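Local coordinates for arginase (Thermus thermophilus, PDB 2EF5), which probably hydrolyses L-arginine to L-ornithine and urea with the help of two manganese ions in each subunit, at residues D158-L170 with H206-V220. Residues are numbered along the deposited sequence; the frame is centred on the assembly and turned at random.
With MN (manganese (II) ion), chain G; MN (manganese (II) ion), chain H.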
ATOM      1  N   ASP A 158       8.407 -31.243  -2.859  1.00 28.57           N
ATOM      2  CA  ASP A 158       7.171 -30.483  -2.768  1.00 29.96           C
ATOM      3  C   ASP A 158       7.577 -29.019  -2.881  1.00 28.78           C
ATOM      4  O   ASP A 158       8.520 -28.588  -2.224  1.00 28.65           O
ATOM      5  CB  ASP A 158       6.494 -30.728  -1.417  1.00 32.71           C
ATOM      6  CG  ASP A 158       5.130 -30.065  -1.315  1.00 36.21           C
ATOM      7  OD1 ASP A 158       5.035 -28.836  -1.522  1.00 35.58           O
ATOM      8  OD2 ASP A 158       4.146 -30.779  -1.026  1.00 42.02           O
ATOM      9  N   PRO A 159       6.872 -28.240  -3.714  1.00 28.92           N
ATOM     10  CA  PRO A 159       7.174 -26.817  -3.904  1.00 29.63           C
ATOM     11  C   PRO A 159       7.361 -26.065  -2.592  1.00 31.16           C
ATOM     12  O   PRO A 159       8.101 -25.082  -2.529  1.00 30.88           O
ATOM     13  CB  PRO A 159       5.962 -26.310  -4.686  1.00 30.25           C
ATOM     14  CG  PRO A 159       5.565 -27.501  -5.492  1.00 28.55           C
ATOM     15  CD  PRO A 159       5.684 -28.633  -4.494  1.00 29.47           C
ATOM     16  N   LYS A 160       6.689 -26.528  -1.544  1.00 32.05           N
ATOM     17  CA  LYS A 160       6.775 -25.876  -0.247  1.00 33.09           C
ATOM     18  C   LYS A 160       8.065 -26.181   0.500  1.00 30.74           C
ATOM     19  O   LYS A 160       8.357 -25.548   1.515  1.00 29.84           O
ATOM     20  CB  LYS A 160       5.558 -26.250   0.611  1.00 36.94           C
ATOM     21  CG  LYS A 160       4.240 -25.749   0.014  1.00 42.07           C
ATOM     22  CD  LYS A 160       3.054 -25.982   0.944  1.00 45.60           C
ATOM     23  CE  LYS A 160       1.790 -25.351   0.374  1.00 46.31           C
ATOM     24  NZ  LYS A 160       0.620 -25.505   1.289  1.00 48.87           N
ATOM     25  N   ASP A 161       8.834 -27.146   0.004  1.00 28.61           N
ATOM     26  CA  ASP A 161      10.100 -27.495   0.634  1.00 27.23           C
ATOM     27  C   ASP A 161      11.248 -26.980  -0.234  1.00 26.35           C
ATOM     28  O   ASP A 161      12.365 -27.493  -0.180  1.00 24.29           O
ATOM     29  CB  ASP A 161      10.223 -29.008   0.821  1.00 28.55           C
ATOM     30  CG  ASP A 161       9.148 -29.574   1.734  1.00 31.30           C
ATOM     31  OD1 ASP A 161       8.831 -28.920   2.747  1.00 31.86           O
ATOM     32  OD2 ASP A 161       8.632 -30.678   1.450  1.00 32.72           O
ATOM     33  N   VAL A 162      10.954 -25.958  -1.035  1.00 25.54           N
ATOM     34  CA  VAL A 162      11.945 -25.352  -1.920  1.00 25.64           C
ATOM     35  C   VAL A 162      12.141 -23.877  -1.578  1.00 25.98           C
ATOM     36  O   VAL A 162      11.187 -23.164  -1.287  1.00 25.54           O
ATOM     37  CB  VAL A 162      11.519 -25.439  -3.408  1.00 25.88           C
ATOM     38  CG1 VAL A 162      12.498 -24.635  -4.288  1.00 24.44           C
ATOM     39  CG2 VAL A 162      11.480 -26.899  -3.862  1.00 26.23           C
ATOM     40  N   VAL A 163      13.389 -23.427  -1.598  1.00 24.19           N
ATOM     41  CA  VAL A 163      13.698 -22.027  -1.330  1.00 22.74           C
ATOM     42  C   VAL A 163      14.735 -21.582  -2.351  1.00 22.27           C
ATOM     43  O   VAL A 163      15.749 -22.248  -2.536  1.00 22.68           O
ATOM     44  CB  VAL A 163      14.278 -21.805   0.099  1.00 23.19           C
ATOM     45  CG1 VAL A 163      14.563 -20.329   0.312  1.00 23.70           C
ATOM     46  CG2 VAL A 163      13.295 -22.291   1.165  1.00 20.21           C
ATOM     47  N   LEU A 164      14.451 -20.473  -3.028  1.00 21.38           N
ATOM     48  CA  LEU A 164      15.348 -19.907  -4.024  1.00 20.88           C
ATOM     49  C   LEU A 164      16.065 -18.735  -3.365  1.00 20.67           C
ATOM     50  O   LEU A 164      15.433 -17.933  -2.677  1.00 20.43           O
ATOM     51  CB  LEU A 164      14.553 -19.403  -5.232  1.00 22.04           C
ATOM     52  CG  LEU A 164      14.098 -20.426  -6.274  1.00 24.97           C
ATOM     53  CD1 LEU A 164      13.008 -19.838  -7.174  1.00 25.33           C
ATOM     54  CD2 LEU A 164      15.308 -20.835  -7.107  1.00 26.20           C
ATOM     55  N   VAL A 165      17.373 -18.633  -3.581  1.00 18.86           N
ATOM     56  CA  VAL A 165      18.156 -17.551  -2.993  1.00 17.96           C
ATOM     57  C   VAL A 165      19.075 -16.919  -4.027  1.00 18.88           C
ATOM     58  O   VAL A 165      19.817 -17.622  -4.716  1.00 18.13           O
ATOM     59  CB  VAL A 165      19.038 -18.066  -1.814  1.00 20.25           C
ATOM     60  CG1 VAL A 165      19.800 -16.900  -1.175  1.00 18.28           C
ATOM     61  CG2 VAL A 165      18.175 -18.781  -0.775  1.00 21.07           C
ATOM     62  N   GLY A 166      19.014 -15.594  -4.130  1.00 18.24           N
ATOM     63  CA  GLY A 166      19.866 -14.866  -5.055  1.00 19.43           C
ATOM     64  C   GLY A 166      19.280 -14.571  -6.422  1.00 21.28           C
ATOM     65  O   GLY A 166      19.970 -14.027  -7.278  1.00 18.92           O
ATOM     66  N   VAL A 167      18.011 -14.911  -6.629  1.00 20.46           N
ATOM     67  CA  VAL A 167      17.373 -14.697  -7.922  1.00 22.09           C
ATOM     68  C   VAL A 167      17.322 -13.232  -8.344  1.00 22.81           C
ATOM     69  O   VAL A 167      16.999 -12.355  -7.542  1.00 23.91           O
ATOM     70  CB  VAL A 167      15.941 -15.286  -7.930  1.00 22.02           C
ATOM     71  CG1 VAL A 167      15.239 -14.941  -9.218  1.00 23.52           C
ATOM     72  CG2 VAL A 167      16.011 -16.793  -7.761  1.00 21.62           C
ATOM     73  N   ARG A 168      17.638 -12.969  -9.608  1.00 23.54           N
ATOM     74  CA  ARG A 168      17.609 -11.604 -10.114  1.00 24.86           C
ATOM     75  C   ARG A 168      17.131 -11.530 -11.560  1.00 26.20           C
ATOM     76  O   ARG A 168      17.204 -10.478 -12.190  1.00 26.16           O
ATOM     77  CB  ARG A 168      19.000 -10.971  -9.983  1.00 25.79           C
ATOM     78  CG  ARG A 168      20.009 -11.433 -11.014  1.00 26.81           C
ATOM     79  CD  ARG A 168      21.437 -11.136 -10.573  1.00 30.48           C
ATOM     80  NE  ARG A 168      21.769 -11.993  -9.452  1.00 33.32           N
ATOM     81  CZ  ARG A 168      22.885 -12.702  -9.341  1.00 29.27           C
ATOM     82  NH1 ARG A 168      23.818 -12.661 -10.284  1.00 25.75           N
ATOM     83  NH2 ARG A 168      23.046 -13.480  -8.285  1.00 31.70           N
ATOM     84  N   SER A 169      16.642 -12.644 -12.090  1.00 27.13           N
ATOM     85  CA  SER A 169      16.157 -12.673 -13.466  1.00 28.91           C
ATOM     86  C   SER A 169      15.107 -13.764 -13.632  1.00 29.82           C
ATOM     87  O   SER A 169      15.403 -14.951 -13.477  1.00 29.87           O
ATOM     88  CB  SER A 169      17.321 -12.912 -14.432  1.00 30.13           C
ATOM     89  OG  SER A 169      16.873 -12.893 -15.778  1.00 30.77           O
ATOM     90  N   LEU A 170      13.881 -13.346 -13.952  1.00 29.94           N
ATOM     91  CA  LEU A 170      12.755 -14.265 -14.120  1.00 30.44           C
ATOM     92  C   LEU A 170      11.919 -13.973 -15.363  1.00 31.97           C
ATOM     93  O   LEU A 170      11.799 -12.822 -15.791  1.00 31.63           O
ATOM     94  CB  LEU A 170      11.826 -14.185 -12.907  1.00 29.19           C
ATOM     95  CG  LEU A 170      12.370 -14.561 -11.533  1.00 28.99           C
ATOM     96  CD1 LEU A 170      11.383 -14.134 -10.461  1.00 28.37           C
ATOM     97  CD2 LEU A 170      12.625 -16.054 -11.481  1.00 28.83           C
ATOM     98  N   HIS A 206      12.195 -22.286   7.451  1.00 31.06           N
ATOM     99  CA  HIS A 206      11.207 -22.679   6.456  1.00 30.32           C
ATOM    100  C   HIS A 206      11.322 -24.161   6.113  1.00 29.71           C
ATOM    101  O   HIS A 206      10.326 -24.803   5.780  1.00 30.18           O
ATOM    102  CB  HIS A 206      11.390 -21.852   5.188  1.00 29.84           C
ATOM    103  CG  HIS A 206      10.296 -22.031   4.183  1.00 31.36           C
ATOM    104  ND1 HIS A 206       9.018 -21.558   4.380  1.00 32.00           N
ATOM    105  CD2 HIS A 206      10.287 -22.650   2.976  1.00 30.61           C
ATOM    106  CE1 HIS A 206       8.265 -21.878   3.340  1.00 32.46           C
ATOM    107  NE2 HIS A 206       9.015 -22.540   2.476  1.00 32.36           N
ATOM    108  N   LEU A 207      12.537 -24.697   6.202  1.00 26.91           N
ATOM    109  CA  LEU A 207      12.784 -26.100   5.881  1.00 26.76           C
ATOM    110  C   LEU A 207      13.203 -26.883   7.119  1.00 26.35           C
ATOM    111  O   LEU A 207      13.904 -27.895   7.020  1.00 26.38           O
ATOM    112  CB  LEU A 207      13.889 -26.203   4.820  1.00 26.02           C
ATOM    113  CG  LEU A 207      13.711 -25.400   3.530  1.00 24.71           C
ATOM    114  CD1 LEU A 207      14.937 -25.569   2.635  1.00 22.83           C
ATOM    115  CD2 LEU A 207      12.462 -25.877   2.805  1.00 25.10           C
ATOM    116  N   GLN A 208      12.763 -26.423   8.284  1.00 27.57           N
ATOM    117  CA  GLN A 208      13.126 -27.063   9.540  1.00 29.29           C
ATOM    118  C   GLN A 208      12.844 -28.565   9.594  1.00 28.98           C
ATOM    119  O   GLN A 208      11.855 -29.050   9.039  1.00 28.88           O
ATOM    120  CB  GLN A 208      12.425 -26.358  10.708  1.00 31.74           C
ATOM    121  CG  GLN A 208      10.912 -26.517  10.746  1.00 35.63           C
ATOM    122  CD  GLN A 208      10.281 -25.733  11.887  1.00 38.89           C
ATOM    123  OE1 GLN A 208      10.713 -25.831  13.039  1.00 39.25           O
ATOM    124  NE2 GLN A 208       9.255 -24.953  11.572  1.00 40.16           N
ATOM    125  N   GLY A 209      13.741 -29.289  10.254  1.00 29.00           N
ATOM    126  CA  GLY A 209      13.600 -30.727  10.403  1.00 29.10           C
ATOM    127  C   GLY A 209      13.876 -31.583   9.181  1.00 29.28           C
ATOM    128  O   GLY A 209      13.798 -32.810   9.261  1.00 30.34           O
ATOM    129  N   LEU A 210      14.218 -30.961   8.058  1.00 28.93           N
ATOM    130  CA  LEU A 210      14.470 -31.710   6.830  1.00 28.06           C
ATOM    131  C   LEU A 210      15.924 -31.768   6.406  1.00 28.59           C
ATOM    132  O   LEU A 210      16.698 -30.844   6.671  1.00 27.94           O
ATOM    133  CB  LEU A 210      13.693 -31.092   5.667  1.00 28.14           C
ATOM    134  CG  LEU A 210      12.176 -30.943   5.725  1.00 28.72           C
ATOM    135  CD1 LEU A 210      11.704 -30.222   4.471  1.00 28.38           C
ATOM    136  CD2 LEU A 210      11.520 -32.315   5.833  1.00 28.27           C
ATOM    137  N   PRO A 211      16.323 -32.876   5.765  1.00 28.92           N
ATOM    138  CA  PRO A 211      17.711 -32.968   5.306  1.00 27.94           C
ATOM    139  C   PRO A 211      17.731 -31.976   4.145  1.00 27.80           C
ATOM    140  O   PRO A 211      16.714 -31.786   3.472  1.00 27.27           O
ATOM    141  CB  PRO A 211      17.832 -34.417   4.845  1.00 28.84           C
ATOM    142  CG  PRO A 211      16.421 -34.777   4.448  1.00 29.21           C
ATOM    143  CD  PRO A 211      15.608 -34.146   5.548  1.00 29.39           C
ATOM    144  N   LEU A 212      18.866 -31.341   3.898  1.00 26.64           N
ATOM    145  CA  LEU A 212      18.912 -30.340   2.846  1.00 25.02           C
ATOM    146  C   LEU A 212      19.827 -30.628   1.673  1.00 24.43           C
ATOM    147  O   LEU A 212      20.957 -31.090   1.849  1.00 24.18           O
ATOM    148  CB  LEU A 212      19.309 -29.002   3.458  1.00 24.58           C
ATOM    149  CG  LEU A 212      18.441 -28.509   4.616  1.00 24.10           C
ATOM    150  CD1 LEU A 212      19.082 -27.264   5.219  1.00 25.26           C
ATOM    151  CD2 LEU A 212      17.029 -28.209   4.120  1.00 21.53           C
ATOM    152  N   HIS A 213      19.317 -30.357   0.472  1.00 22.44           N
ATOM    153  CA  HIS A 213      20.093 -30.511  -0.753  1.00 21.06           C
ATOM    154  C   HIS A 213      20.363 -29.094  -1.245  1.00 19.93           C
ATOM    155  O   HIS A 213      19.440 -28.301  -1.430  1.00 19.62           O
ATOM    156  CB  HIS A 213      19.312 -31.268  -1.832  1.00 21.33           C
ATOM    157  CG  HIS A 213      20.025 -31.338  -3.145  1.00 21.94           C
ATOM    158  ND1 HIS A 213      20.011 -30.303  -4.054  1.00 23.91           N
ATOM    159  CD2 HIS A 213      20.836 -32.287  -3.670  1.00 19.81           C
ATOM    160  CE1 HIS A 213      20.783 -30.610  -5.081  1.00 22.73           C
ATOM    161  NE2 HIS A 213      21.298 -31.809  -4.871  1.00 23.87           N
ATOM    162  N   VAL A 214      21.628 -28.768  -1.446  1.00 19.64           N
ATOM    163  CA  VAL A 214      21.976 -27.435  -1.915  1.00 19.00           C
ATOM    164  C   VAL A 214      22.410 -27.493  -3.376  1.00 18.82           C
ATOM    165  O   VAL A 214      23.315 -28.235  -3.726  1.00 19.95           O
ATOM    166  CB  VAL A 214      23.122 -26.833  -1.073  1.00 19.57           C
ATOM    167  CG1 VAL A 214      23.549 -25.486  -1.663  1.00 19.66           C
ATOM    168  CG2 VAL A 214      22.673 -26.669   0.375  1.00 17.85           C
ATOM    169  N   SER A 215      21.753 -26.719  -4.226  1.00 18.67           N
ATOM    170  CA  SER A 215      22.105 -26.701  -5.635  1.00 19.52           C
ATOM    171  C   SER A 215      22.684 -25.321  -5.911  1.00 19.40           C
ATOM    172  O   SER A 215      21.965 -24.324  -5.923  1.00 20.07           O
ATOM    173  CB  SER A 215      20.864 -26.962  -6.499  1.00 18.25           C
ATOM    174  OG  SER A 215      21.247 -27.299  -7.816  1.00 20.89           O
ATOM    175  N   LEU A 216      23.990 -25.271  -6.139  1.00 19.13           N
ATOM    176  CA  LEU A 216      24.673 -24.006  -6.367  1.00 18.52           C
ATOM    177  C   LEU A 216      25.050 -23.730  -7.820  1.00 18.23           C
ATOM    178  O   LEU A 216      25.903 -24.405  -8.398  1.00 17.37           O
ATOM    179  CB  LEU A 216      25.924 -23.947  -5.470  1.00 17.60           C
ATOM    180  CG  LEU A 216      26.856 -22.733  -5.538  1.00 18.59           C
ATOM    181  CD1 LEU A 216      26.098 -21.455  -5.177  1.00 15.59           C
ATOM    182  CD2 LEU A 216      28.024 -22.956  -4.568  1.00 13.16           C
ATOM    183  N   ASP A 217      24.390 -22.733  -8.403  1.00 18.12           N
ATOM    184  CA  ASP A 217      24.660 -22.320  -9.771  1.00 19.30           C
ATOM    185  C   ASP A 217      25.683 -21.195  -9.657  1.00 18.62           C
ATOM    186  O   ASP A 217      25.460 -20.221  -8.942  1.00 16.91           O
ATOM    187  CB  ASP A 217      23.388 -21.789 -10.437  1.00 20.48           C
ATOM    188  CG  ASP A 217      23.581 -21.514 -11.911  1.00 23.34           C
ATOM    189  OD1 ASP A 217      24.610 -20.912 -12.274  1.00 23.05           O
ATOM    190  OD2 ASP A 217      22.704 -21.890 -12.716  1.00 27.22           O
ATOM    191  N   ALA A 218      26.804 -21.339 -10.355  1.00 18.76           N
ATOM    192  CA  ALA A 218      27.869 -20.346 -10.307  1.00 18.86           C
ATOM    193  C   ALA A 218      27.395 -18.941 -10.637  1.00 19.02           C
ATOM    194  O   ALA A 218      27.967 -17.968 -10.147  1.00 20.13           O
ATOM    195  CB  ALA A 218      28.999 -20.743 -11.265  1.00 17.12           C
ATOM    196  N   ASP A 219      26.356 -18.825 -11.458  1.00 18.75           N
ATOM    197  CA  ASP A 219      25.886 -17.505 -11.841  1.00 19.19           C
ATOM    198  C   ASP A 219      25.200 -16.702 -10.747  1.00 18.59           C
ATOM    199  O   ASP A 219      24.802 -15.576 -10.989  1.00 17.72           O
ATOM    200  CB  ASP A 219      24.981 -17.575 -13.077  1.00 20.03           C
ATOM    201  CG  ASP A 219      23.607 -18.146 -12.781  1.00 22.56           C
ATOM    202  OD1 ASP A 219      23.230 -18.313 -11.606  1.00 23.75           O
ATOM    203  OD2 ASP A 219      22.884 -18.417 -13.756  1.00 28.49           O
ATOM    204  N   VAL A 220      25.059 -17.266  -9.548  1.00 18.73           N
ATOM    205  CA  VAL A 220      24.424 -16.520  -8.462  1.00 18.31           C
ATOM    206  C   VAL A 220      25.413 -15.459  -7.979  1.00 18.64           C
ATOM    207  O   VAL A 220      25.025 -14.423  -7.449  1.00 17.10           O
ATOM    208  CB  VAL A 220      24.042 -17.440  -7.272  1.00 16.91           C
ATOM    209  CG1 VAL A 220      25.289 -17.889  -6.527  1.00 16.26           C
ATOM    210  CG2 VAL A 220      23.092 -16.712  -6.342  1.00 14.76           C
TER
HETATM  211 MN    MN G1101      21.317 -19.944 -13.417  1.00 42.16          MN
HETATM  212 MN    MN H1102      20.380 -22.661 -12.780  1.00 28.24          MN
HETATM  213  O   HOH W   1       8.643 -22.829  -0.458  1.00 26.85           O
HETATM  214  O   HOH W   2       9.606 -27.398   4.848  1.00 32.26           O
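R168 and V220 meet at the end of a contact between two strands that are not sheet neighbours: strand 113-117 runs between strands 162-167 and 212-217, so the segments meet in two separate patches, 160-163 with 206-210 and 165-168 with 219-220. R168 NH2 gives a hydrogen bond to V220 O near the edge of the guanidinium; its modelled length, 2.3 Å, is too short to be taken literally. A bend at chi3 (69°) turns the guanidinium back over its own segment, where NH2 also donates to G166 O (3.3 Å), while NH1 reaches D219 O weakly and is held by V233 O. G166, at phi 94°, lets the chain turn its corner, and V220 CG2 lies 3.9 Å from G166 CA. At the other end, V163 CG2 sits 3.5 Å from H206 CD2 and also packs on CG of L207, a residue whose CD2 reaches D161 O. The L210 side chain meets that of D161 at about a right angle, its CD1 against OD1 (3.6 Å) of a carboxylate salt-bridged to R111; one water links D161 OD1 to H206 O, and a second lies between V162 O and H206 NE2. At the end of strand 212-217, D217 OD2 bridges both manganese ions, and just beyond it D219 OD2 binds one of them (2.2 Å), with D217 OD1 accepting from D219 N in an Asx turn. R168 thus lies against the backbone carbonyls of D219 and V220, at the C-terminal end of the strands of the parallel α/β arginase fold, where the DxD pair helps build the binuclear manganese site.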